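Local structure of factor essential for expression of methicillin resistance (Staphylococcus aureus, 1LRZ) at residues A[110-116]-A[389-394]; A[362-366]-A[383-388]; A[18-23]-A[319-323]. The protein catalyses the addition of glycines 2 and 3 to the pentaglycine interpeptide bridge of staphylococcal peptidoglycan, with glycyl-tRNA(Gly) as donor. All blocks are in the same frame, centred on the assembly; numbering follows the deposited sequence.

Interaction 1. Residues A[110-116]-A[389-394]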
loop_
_atom_site.group_PDB
_atom_site.type_symbol
_atom_site.label_atom_id
_atom_site.label_comp_id
_atom_site.label_asym_id
_atom_site.label_seq_id
_atom_site.Cartn_x
_atom_site.Cartn_y
_atom_site.Cartn_z
ATOM N N TYR A 110 3.543 -15.154 2.871
ATOM C CA TYR A 110 3.162 -14.219 1.812
ATOM C C TYR A 110 3.261 -15.073 0.548
ATOM O O TYR A 110 4.166 -14.905 -0.269
ATOM C CB TYR A 110 4.186 -13.078 1.785
ATOM C CG TYR A 110 3.747 -11.818 1.059
ATOM C CD1 TYR A 110 4.675 -10.822 0.756
ATOM C CD2 TYR A 110 2.411 -11.610 0.699
ATOM C CE1 TYR A 110 4.300 -9.644 0.124
ATOM C CE2 TYR A 110 2.019 -10.423 0.048
ATOM C CZ TYR A 110 2.972 -9.446 -0.228
ATOM O OH TYR A 110 2.614 -8.265 -0.826
ATOM N N LEU A 111 2.316 -16.001 0.417
ATOM C CA LEU A 111 2.284 -16.969 -0.676
ATOM C C LEU A 111 0.931 -16.978 -1.382
ATOM O O LEU A 111 -0.074 -17.340 -0.778
ATOM C CB LEU A 111 2.554 -18.368 -0.090
ATOM C CG LEU A 111 2.578 -19.577 -1.026
ATOM C CD1 LEU A 111 3.702 -19.396 -2.026
ATOM C CD2 LEU A 111 2.783 -20.868 -0.218
ATOM N N PRO A 112 0.893 -16.605 -2.669
ATOM C CA PRO A 112 -0.377 -16.591 -3.401
ATOM C C PRO A 112 -1.022 -17.967 -3.452
ATOM O O PRO A 112 -0.336 -18.989 -3.508
ATOM C CB PRO A 112 0.018 -16.111 -4.801
ATOM C CG PRO A 112 1.260 -15.312 -4.565
ATOM C CD PRO A 112 1.997 -16.147 -3.531
ATOM N N TYR A 113 -2.352 -17.958 -3.457
ATOM C CA TYR A 113 -3.163 -19.161 -3.525
ATOM C C TYR A 113 -3.972 -19.099 -4.826
ATOM O O TYR A 113 -3.842 -19.966 -5.691
ATOM C CB TYR A 113 -4.096 -19.217 -2.308
ATOM C CG TYR A 113 -5.243 -20.198 -2.426
ATOM C CD1 TYR A 113 -5.044 -21.495 -2.931
ATOM C CD2 TYR A 113 -6.524 -19.843 -2.008
ATOM C CE1 TYR A 113 -6.090 -22.407 -3.018
ATOM C CE2 TYR A 113 -7.586 -20.750 -2.087
ATOM C CZ TYR A 113 -7.362 -22.028 -2.590
ATOM O OH TYR A 113 -8.402 -22.925 -2.648
ATOM N N GLN A 114 -4.780 -18.050 -4.960
ATOM C CA GLN A 114 -5.622 -17.840 -6.137
ATOM C C GLN A 114 -5.595 -16.374 -6.589
ATOM O O GLN A 114 -5.279 -15.480 -5.800
ATOM C CB GLN A 114 -7.084 -18.198 -5.818
ATOM C CG GLN A 114 -7.327 -19.610 -5.347
ATOM C CD GLN A 114 -8.810 -19.908 -5.186
ATOM O OE1 GLN A 114 -9.313 -20.880 -5.747
ATOM N NE2 GLN A 114 -9.517 -19.069 -4.415
ATOM N N TYR A 115 -5.956 -16.145 -7.852
ATOM C CA TYR A 115 -6.046 -14.806 -8.433
ATOM C C TYR A 115 -7.520 -14.603 -8.757
ATOM O O TYR A 115 -8.177 -15.524 -9.232
ATOM C CB TYR A 115 -5.240 -14.717 -9.726
ATOM C CG TYR A 115 -3.775 -14.997 -9.528
ATOM C CD1 TYR A 115 -3.181 -16.147 -10.059
ATOM C CD2 TYR A 115 -2.979 -14.114 -8.800
ATOM C CE1 TYR A 115 -1.819 -16.406 -9.863
ATOM C CE2 TYR A 115 -1.625 -14.359 -8.600
ATOM C CZ TYR A 115 -1.054 -15.501 -9.129
ATOM O OH TYR A 115 0.281 -15.725 -8.928
ATOM N N LEU A 116 -8.037 -13.408 -8.497
ATOM C CA LEU A 116 -9.443 -13.108 -8.772
ATOM C C LEU A 116 -9.554 -11.722 -9.387
ATOM O O LEU A 116 -8.566 -10.984 -9.415
ATOM C CB LEU A 116 -10.258 -13.122 -7.465
ATOM C CG LEU A 116 -10.250 -14.428 -6.648
ATOM C CD1 LEU A 116 -9.101 -14.420 -5.641
ATOM C CD2 LEU A 116 -11.552 -14.567 -5.909
ATOM N N GLU A 389 -5.540 -6.309 -9.906
ATOM C CA GLU A 389 -6.176 -7.630 -9.880
ATOM C C GLU A 389 -6.192 -8.079 -8.418
ATOM O O GLU A 389 -5.504 -7.488 -7.595
ATOM C CB GLU A 389 -5.398 -8.640 -10.745
ATOM C CG GLU A 389 -4.258 -9.315 -10.034
ATOM C CD GLU A 389 -3.491 -10.300 -10.920
ATOM O OE1 GLU A 389 -4.123 -11.198 -11.536
ATOM O OE2 GLU A 389 -2.249 -10.170 -10.982
ATOM N N ILE A 390 -6.970 -9.104 -8.075
ATOM C CA ILE A 390 -6.986 -9.555 -6.681
ATOM C C ILE A 390 -6.075 -10.775 -6.471
ATOM O O ILE A 390 -6.069 -11.708 -7.279
ATOM C CB ILE A 390 -8.402 -9.976 -6.211
ATOM C CG1 ILE A 390 -9.382 -8.793 -6.304
ATOM C CG2 ILE A 390 -8.332 -10.497 -4.769
ATOM C CD1 ILE A 390 -8.999 -7.591 -5.457
ATOM N N ILE A 391 -5.295 -10.759 -5.399
ATOM C CA ILE A 391 -4.467 -11.913 -5.095
ATOM C C ILE A 391 -4.929 -12.437 -3.737
ATOM O O ILE A 391 -4.980 -11.688 -2.759
ATOM C CB ILE A 391 -2.957 -11.581 -5.022
ATOM C CG1 ILE A 391 -2.477 -11.067 -6.387
ATOM C CG2 ILE A 391 -2.155 -12.863 -4.620
ATOM C CD1 ILE A 391 -0.997 -10.657 -6.410
ATOM N N GLU A 392 -5.321 -13.707 -3.703
ATOM C CA GLU A 392 -5.750 -14.343 -2.461
ATOM C C GLU A 392 -4.590 -15.207 -1.996
ATOM O O GLU A 392 -4.071 -16.018 -2.777
ATOM C CB GLU A 392 -6.983 -15.223 -2.690
ATOM C CG GLU A 392 -7.400 -16.016 -1.437
ATOM C CD GLU A 392 -8.614 -16.907 -1.681
ATOM O OE1 GLU A 392 -9.047 -17.618 -0.736
ATOM O OE2 GLU A 392 -9.141 -16.896 -2.819
ATOM N N TYR A 393 -4.184 -15.037 -0.740
ATOM C CA TYR A 393 -3.071 -15.799 -0.195
ATOM C C TYR A 393 -3.534 -17.062 0.539
ATOM O O TYR A 393 -4.711 -17.207 0.861
ATOM C CB TYR A 393 -2.232 -14.910 0.728
ATOM C CG TYR A 393 -1.707 -13.681 0.021
ATOM C CD1 TYR A 393 -2.356 -12.454 0.149
ATOM C CD2 TYR A 393 -0.612 -13.762 -0.844
ATOM C CE1 TYR A 393 -1.945 -11.333 -0.559
ATOM C CE2 TYR A 393 -0.185 -12.643 -1.570
ATOM C CZ TYR A 393 -0.859 -11.428 -1.421
ATOM O OH TYR A 393 -0.447 -10.306 -2.106
ATOM N N VAL A 394 -2.606 -17.979 0.798
ATOM C CA VAL A 394 -2.952 -19.234 1.458
ATOM C C VAL A 394 -3.568 -19.080 2.841
ATOM O O VAL A 394 -4.408 -19.887 3.232
ATOM C CB VAL A 394 -1.730 -20.174 1.559
ATOM C CG1 VAL A 394 -1.330 -20.640 0.151
ATOM C CG2 VAL A 394 -0.565 -19.460 2.232
HETATM O O HOH W 1 -6.982 -11.678 -12.096
#
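Strands 112-116 and 389-393 pair antiparallel, with their axes 4.3 Å apart at closest approach, and a classic beta bulge interrupts the ladder. Tyr113 and Gln114 both face Glu392. Glu392 O accepts from Tyr113 N at 2.7 Å, in the carbonyl plane, and from Gln114 N, which is tilted out of that plane. Glu392 N returns a bond to Gln114 O. Beyond the bulge, Leu116 and Ile390 form a regular hydrogen-bonded pair. At the other end Val394 N reaches Leu111 O. The strands belong to a large mixed sheet of this FemABX-family protein, in which 112-116 lies between 389-393 and 122-125.

The side chain of Glu392 is fully extended, with CG anti to the backbone N (chi1 175°), and runs alongside Tyr113 and Gln114. The bulge puts both neighbours beside one carboxylate. Glu392 OE1 lies at the edge of the Tyr113 ring, 3.6 Å from Tyr113 CD2, and also forms a salt bridge with Arg156. Gln114 CG sits over one face of that ring. On the other sheet face, the Tyr115 ring turns its edge to Ile391, with Tyr115 CD2 3.9 Å from Ile391 CG1. The Tyr110 and Tyr393 side chains run alongside each other, pointing the same way; Tyr110 CD2 lies over one face of the Tyr393 ring, with the planes 48° apart. Tyr110 OH is hydrogen-bonded to Glu324 and Arg360. Gln114 NE2 donates to Glu392 OE2 at 2.7 Å; the oxygen lies in the amide plane of Gln114, but the nitrogen approaches from above the carboxylate plane.

Interaction 2. Residues A[362-366]-A[383-388]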
loop_
_atom_site.group_PDB
_atom_site.type_symbol
_atom_site.label_atom_id
_atom_site.label_comp_id
_atom_site.label_asym_id
_atom_site.label_seq_id
_atom_site.Cartn_x
_atom_site.Cartn_y
_atom_site.Cartn_z
ATOM N N ASN A 362 0.980 -2.328 -4.646
ATOM C CA ASN A 362 -0.012 -3.013 -3.837
ATOM C C ASN A 362 -1.020 -2.084 -3.149
ATOM O O ASN A 362 -0.670 -1.417 -2.176
ATOM C CB ASN A 362 0.734 -3.840 -2.784
ATOM C CG ASN A 362 -0.070 -5.016 -2.283
ATOM O OD1 ASN A 362 -1.294 -4.990 -2.311
ATOM N ND2 ASN A 362 0.625 -6.056 -1.802
ATOM N N PHE A 363 -2.260 -2.049 -3.649
ATOM C CA PHE A 363 -3.310 -1.227 -3.038
ATOM C C PHE A 363 -3.678 -1.868 -1.700
ATOM O O PHE A 363 -4.466 -1.335 -0.914
ATOM C CB PHE A 363 -4.552 -1.146 -3.943
ATOM C CG PHE A 363 -4.396 -0.195 -5.094
ATOM C CD1 PHE A 363 -4.105 -0.663 -6.375
ATOM C CD2 PHE A 363 -4.530 1.184 -4.894
ATOM C CE1 PHE A 363 -3.945 0.231 -7.447
ATOM C CE2 PHE A 363 -4.373 2.087 -5.966
ATOM C CZ PHE A 363 -4.082 1.613 -7.239
ATOM N N TYR A 364 -3.087 -3.034 -1.473
ATOM C CA TYR A 364 -3.255 -3.811 -0.254
ATOM C C TYR A 364 -4.640 -4.408 0.051
ATOM O O TYR A 364 -5.382 -4.790 -0.850
ATOM C CB TYR A 364 -2.728 -3.014 0.958
ATOM C CG TYR A 364 -1.925 -3.862 1.940
ATOM C CD1 TYR A 364 -0.906 -4.714 1.480
ATOM C CD2 TYR A 364 -2.168 -3.811 3.313
ATOM C CE1 TYR A 364 -0.159 -5.486 2.357
ATOM C CE2 TYR A 364 -1.419 -4.593 4.210
ATOM C CZ TYR A 364 -0.418 -5.424 3.721
ATOM O OH TYR A 364 0.333 -6.197 4.580
ATOM N N GLY A 365 -4.966 -4.480 1.336
ATOM C CA GLY A 365 -6.182 -5.132 1.785
ATOM C C GLY A 365 -7.593 -4.872 1.298
ATOM O O GLY A 365 -8.017 -3.726 1.187
ATOM N N VAL A 366 -8.305 -5.955 0.977
ATOM C CA VAL A 366 -9.726 -5.873 0.620
ATOM C C VAL A 366 -10.348 -7.021 1.422
ATOM O O VAL A 366 -9.678 -8.027 1.697
ATOM C CB VAL A 366 -10.016 -6.032 -0.913
ATOM C CG1 VAL A 366 -9.282 -4.934 -1.695
ATOM C CG2 VAL A 366 -9.624 -7.415 -1.401
ATOM N N LYS A 383 -10.165 0.737 -6.342
ATOM C CA LYS A 383 -8.982 -0.045 -6.685
ATOM C C LYS A 383 -9.168 -0.728 -8.044
ATOM O O LYS A 383 -8.251 -0.756 -8.877
ATOM C CB LYS A 383 -8.711 -1.056 -5.566
ATOM C CG LYS A 383 -8.370 -0.341 -4.250
ATOM C CD LYS A 383 -8.112 -1.272 -3.077
ATOM C CE LYS A 383 -7.776 -0.424 -1.838
ATOM N NZ LYS A 383 -7.407 -1.207 -0.629
ATOM N N LYS A 384 -10.372 -1.241 -8.273
ATOM C CA LYS A 384 -10.716 -1.900 -9.530
ATOM C C LYS A 384 -10.460 -0.974 -10.721
ATOM O O LYS A 384 -9.950 -1.404 -11.766
ATOM C CB LYS A 384 -12.195 -2.309 -9.502
ATOM C CG LYS A 384 -12.681 -3.019 -10.751
ATOM C CD LYS A 384 -14.165 -3.295 -10.650
ATOM C CE LYS A 384 -14.714 -3.853 -11.955
ATOM N NZ LYS A 384 -16.165 -4.173 -11.814
ATOM N N GLY A 385 -10.800 0.301 -10.541
ATOM C CA GLY A 385 -10.634 1.289 -11.592
ATOM C C GLY A 385 -9.208 1.518 -12.073
ATOM O O GLY A 385 -9.015 2.079 -13.156
ATOM N N TYR A 386 -8.216 1.091 -11.283
ATOM C CA TYR A 386 -6.808 1.249 -11.647
ATOM C C TYR A 386 -6.278 0.052 -12.439
ATOM O O TYR A 386 -5.094 -0.001 -12.785
ATOM C CB TYR A 386 -5.951 1.438 -10.383
ATOM C CG TYR A 386 -5.972 2.846 -9.833
ATOM C CD1 TYR A 386 -5.092 3.820 -10.309
ATOM C CD2 TYR A 386 -6.891 3.214 -8.851
ATOM C CE1 TYR A 386 -5.130 5.132 -9.809
ATOM C CE2 TYR A 386 -6.942 4.518 -8.352
ATOM C CZ TYR A 386 -6.062 5.472 -8.829
ATOM O OH TYR A 386 -6.114 6.763 -8.314
ATOM N N ASN A 387 -7.160 -0.901 -12.715
ATOM C CA ASN A 387 -6.821 -2.119 -13.447
ATOM C C ASN A 387 -6.014 -3.082 -12.589
ATOM O O ASN A 387 -5.237 -3.865 -13.112
ATOM C CB ASN A 387 -6.019 -1.827 -14.732
ATOM C CG ASN A 387 -6.048 -2.999 -15.708
ATOM O OD1 ASN A 387 -5.064 -3.297 -16.383
ATOM N ND2 ASN A 387 -7.186 -3.664 -15.787
ATOM N N ALA A 388 -6.186 -3.017 -11.278
ATOM C CA ALA A 388 -5.477 -3.917 -10.386
ATOM C C ALA A 388 -6.167 -5.273 -10.460
ATOM O O ALA A 388 -7.248 -5.386 -11.040
ATOM C CB ALA A 388 -5.537 -3.390 -8.967
#
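Lys383 and Phe363 carry the polar part of this contact. Lys383 NZ donates to Phe363 O at 3.0 Å, from above the carbonyl plane, and makes a weak bond to Gly365 O. The lysine chain is extended to its tip, with chi2 to chi4 all near 180°. This length lets the ammonium group leave the helix and reach the backbone of Phe363 and Gly365. The buried ammonium group is thus held by one sound bond and one weak one.

The methylenes of the same lysine serve the apolar part. Lys383 CD lies 3.7 Å from Phe363 CB, the two side chains running past each other in opposite directions. Val366 CG1 touches CD as well. Ala388 CB approaches Phe363 CD1 at 4.0 Å.

Helix 377-384 packs here against the large mixed sheet. The chain leaves the helix through a Schellman motif at Asn387, whose phi is positive (74°), and then enters strand 389-393.

The aromatic part involves Tyr386, just before that exit. The Phe363 and Tyr386 side chains cross at about a right angle, with ring planes 40° apart. Phe363 CZ sits over one face of the tyrosine, 3.4 Å from Tyr386 CG and displaced toward the ring's rim.

Interaction 3. Residues A[18-23]-A[319-323]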
loop_
_atom_site.group_PDB
_atom_site.type_symbol
_atom_site.label_atom_id
_atom_site.label_comp_id
_atom_site.label_asym_id
_atom_site.label_seq_id
_atom_site.Cartn_x
_atom_site.Cartn_y
_atom_site.Cartn_z
ATOM N N MET A 18 14.521 -11.013 -2.871
ATOM C CA MET A 18 13.513 -12.028 -3.160
ATOM C C MET A 18 12.100 -11.512 -3.408
ATOM O O MET A 18 11.686 -10.496 -2.845
ATOM C CB MET A 18 13.463 -13.039 -1.993
ATOM C CG MET A 18 14.721 -13.957 -1.847
ATOM S SD MET A 18 14.821 -15.180 -3.171
ATOM C CE MET A 18 13.771 -16.420 -2.575
ATOM N N PRO A 19 11.345 -12.210 -4.266
ATOM C CA PRO A 19 9.962 -11.806 -4.548
ATOM C C PRO A 19 9.140 -12.229 -3.336
ATOM O O PRO A 19 9.525 -13.151 -2.612
ATOM C CB PRO A 19 9.602 -12.622 -5.792
ATOM C CG PRO A 19 10.449 -13.856 -5.638
ATOM C CD PRO A 19 11.776 -13.276 -5.182
ATOM N N TYR A 20 8.015 -11.562 -3.111
ATOM C CA TYR A 20 7.158 -11.876 -1.980
ATOM C C TYR A 20 7.882 -11.851 -0.631
ATOM O O TYR A 20 7.767 -12.765 0.181
ATOM C CB TYR A 20 6.448 -13.221 -2.201
ATOM C CG TYR A 20 5.271 -13.093 -3.155
ATOM C CD1 TYR A 20 4.095 -12.440 -2.760
ATOM C CD2 TYR A 20 5.362 -13.534 -4.474
ATOM C CE1 TYR A 20 3.043 -12.224 -3.658
ATOM C CE2 TYR A 20 4.311 -13.320 -5.382
ATOM C CZ TYR A 20 3.164 -12.666 -4.966
ATOM O OH TYR A 20 2.141 -12.436 -5.857
ATOM N N SER A 21 8.664 -10.806 -0.420
ATOM C CA SER A 21 9.328 -10.602 0.855
ATOM C C SER A 21 8.530 -9.408 1.372
ATOM O O SER A 21 8.642 -8.308 0.846
ATOM C CB SER A 21 10.803 -10.243 0.660
ATOM O OG SER A 21 10.956 -9.275 -0.364
ATOM N N HIS A 22 7.697 -9.646 2.376
ATOM C CA HIS A 22 6.825 -8.610 2.953
ATOM C C HIS A 22 7.620 -7.509 3.653
ATOM O O HIS A 22 8.762 -7.739 4.067
ATOM C CB HIS A 22 5.866 -9.272 3.947
ATOM C CG HIS A 22 4.636 -8.473 4.241
ATOM N ND1 HIS A 22 4.275 -8.114 5.522
ATOM C CD2 HIS A 22 3.637 -8.041 3.432
ATOM C CE1 HIS A 22 3.102 -7.502 5.492
ATOM N NE2 HIS A 22 2.692 -7.445 4.236
ATOM N N PHE A 23 7.015 -6.329 3.814
ATOM C CA PHE A 23 7.713 -5.218 4.455
ATOM C C PHE A 23 8.021 -5.523 5.922
ATOM O O PHE A 23 8.822 -4.828 6.537
ATOM C CB PHE A 23 6.928 -3.892 4.334
ATOM C CG PHE A 23 5.553 -3.915 4.962
ATOM C CD1 PHE A 23 4.418 -4.162 4.187
ATOM C CD2 PHE A 23 5.395 -3.679 6.324
ATOM C CE1 PHE A 23 3.145 -4.172 4.758
ATOM C CE2 PHE A 23 4.119 -3.687 6.909
ATOM C CZ PHE A 23 2.995 -3.934 6.123
ATOM N N PHE A 319 4.638 1.943 2.435
ATOM C CA PHE A 319 5.855 1.181 2.712
ATOM C C PHE A 319 6.534 0.942 1.362
ATOM O O PHE A 319 5.876 0.596 0.366
ATOM C CB PHE A 319 5.515 -0.135 3.409
ATOM C CG PHE A 319 4.925 0.058 4.777
ATOM C CD1 PHE A 319 3.810 -0.668 5.182
ATOM C CD2 PHE A 319 5.457 1.012 5.645
ATOM C CE1 PHE A 319 3.231 -0.446 6.434
ATOM C CE2 PHE A 319 4.882 1.237 6.905
ATOM C CZ PHE A 319 3.768 0.509 7.296
ATOM N N ILE A 320 7.847 1.141 1.322
ATOM C CA ILE A 320 8.587 1.004 0.080
ATOM C C ILE A 320 9.746 0.031 0.203
ATOM O O ILE A 320 10.669 0.234 0.985
ATOM C CB ILE A 320 9.143 2.385 -0.389
ATOM C CG1 ILE A 320 7.991 3.382 -0.581
ATOM C CG2 ILE A 320 9.934 2.232 -1.680
ATOM C CD1 ILE A 320 7.522 4.015 0.699
ATOM N N ASN A 321 9.685 -1.034 -0.579
ATOM C CA ASN A 321 10.736 -2.026 -0.576
ATOM C C ASN A 321 10.962 -2.457 -2.016
ATOM O O ASN A 321 10.139 -2.175 -2.894
ATOM C CB ASN A 321 10.335 -3.199 0.326
ATOM C CG ASN A 321 10.239 -2.782 1.788
ATOM O OD1 ASN A 321 11.252 -2.700 2.488
ATOM N ND2 ASN A 321 9.020 -2.482 2.246
ATOM N N PRO A 322 12.087 -3.124 -2.281
ATOM C CA PRO A 322 12.376 -3.565 -3.649
ATOM C C PRO A 322 11.266 -4.363 -4.332
ATOM O O PRO A 322 11.049 -4.228 -5.535
ATOM C CB PRO A 322 13.661 -4.379 -3.484
ATOM C CG PRO A 322 14.351 -3.666 -2.331
ATOM C CD PRO A 322 13.189 -3.480 -1.367
ATOM N N PHE A 323 10.556 -5.193 -3.573
ATOM C CA PHE A 323 9.506 -6.015 -4.162
ATOM C C PHE A 323 8.232 -5.258 -4.529
ATOM O O PHE A 323 7.572 -5.584 -5.513
ATOM C CB PHE A 323 9.136 -7.153 -3.207
ATOM C CG PHE A 323 7.998 -8.012 -3.694
ATOM C CD1 PHE A 323 8.069 -8.647 -4.931
ATOM C CD2 PHE A 323 6.873 -8.222 -2.894
ATOM C CE1 PHE A 323 7.034 -9.486 -5.369
ATOM C CE2 PHE A 323 5.833 -9.056 -3.318
ATOM C CZ PHE A 323 5.915 -9.689 -4.557
HETATM O O HOH W 2 11.233 -6.314 -1.017
#
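Phe323 lays its ring against the backbone of Pro19 and Tyr20. Its CB is 4.0 Å from Ser21 OG. With chi1 at 177°, CG points away from Phe323 N and the ring swings over to the 18-23 loop. From CG to CZ, every ring atom lies nearest Tyr20 N, which stands over the centre of the ring, 3.0 Å above its plane. Pro19 CA adjoins the CD1 and CE1 side, and Tyr20 CA the CD2 and CE2 side. At the tip, Phe323 CZ points into the middle of the Tyr20 ring in an edge-to-face pair, with Phe323 CZ 3.7 Å from Tyr20 CG.

The second aromatic pair is Phe23 with Phe319 of strand 310-320. Phe319 CD1 lies over the centre of the Phe23 ring, and the planes are 36° apart. His22 CE1 sits over the opposite face, toward the rim, so the Phe23 ring lies between Phe319 and His22. Phe23 CB also touches Asn321 ND2 at 3.3 Å, while Asn321 OD1 is hydrogen-bonded to Arg235.

Water 2 accepts from Phe323 N and donates to Ser21 OG. The loop follows helix 8-16 and is joined here to strand 310-320 and the turn that leads on to strand 325-332. With no direct hydrogen bond between the segments, the fit probably rests mainly on ring packing, helped by one bridging water.

All three contacts reach the large mixed sheet. Interactions 1 and 2 are buried, whereas interaction 3 is partly buried and includes the exposed Pro19. Interaction 1 is strand pairing within the sheet, held mainly by backbone bonds. Interaction 2 sets a helix end on the same sheet and relies on a lysine and aromatic packing. The 383-388 segment leads directly into strand 389-393, so these two contacts use consecutive parts of the chain. Interaction 3 brings in an N-terminal loop through rings and a water. That loop touches both others: Tyr20 packs on Pro112 and Ile391, and His22 NE2 lies 2.7 Å from Tyr364 OH, probably hydrogen-bonded.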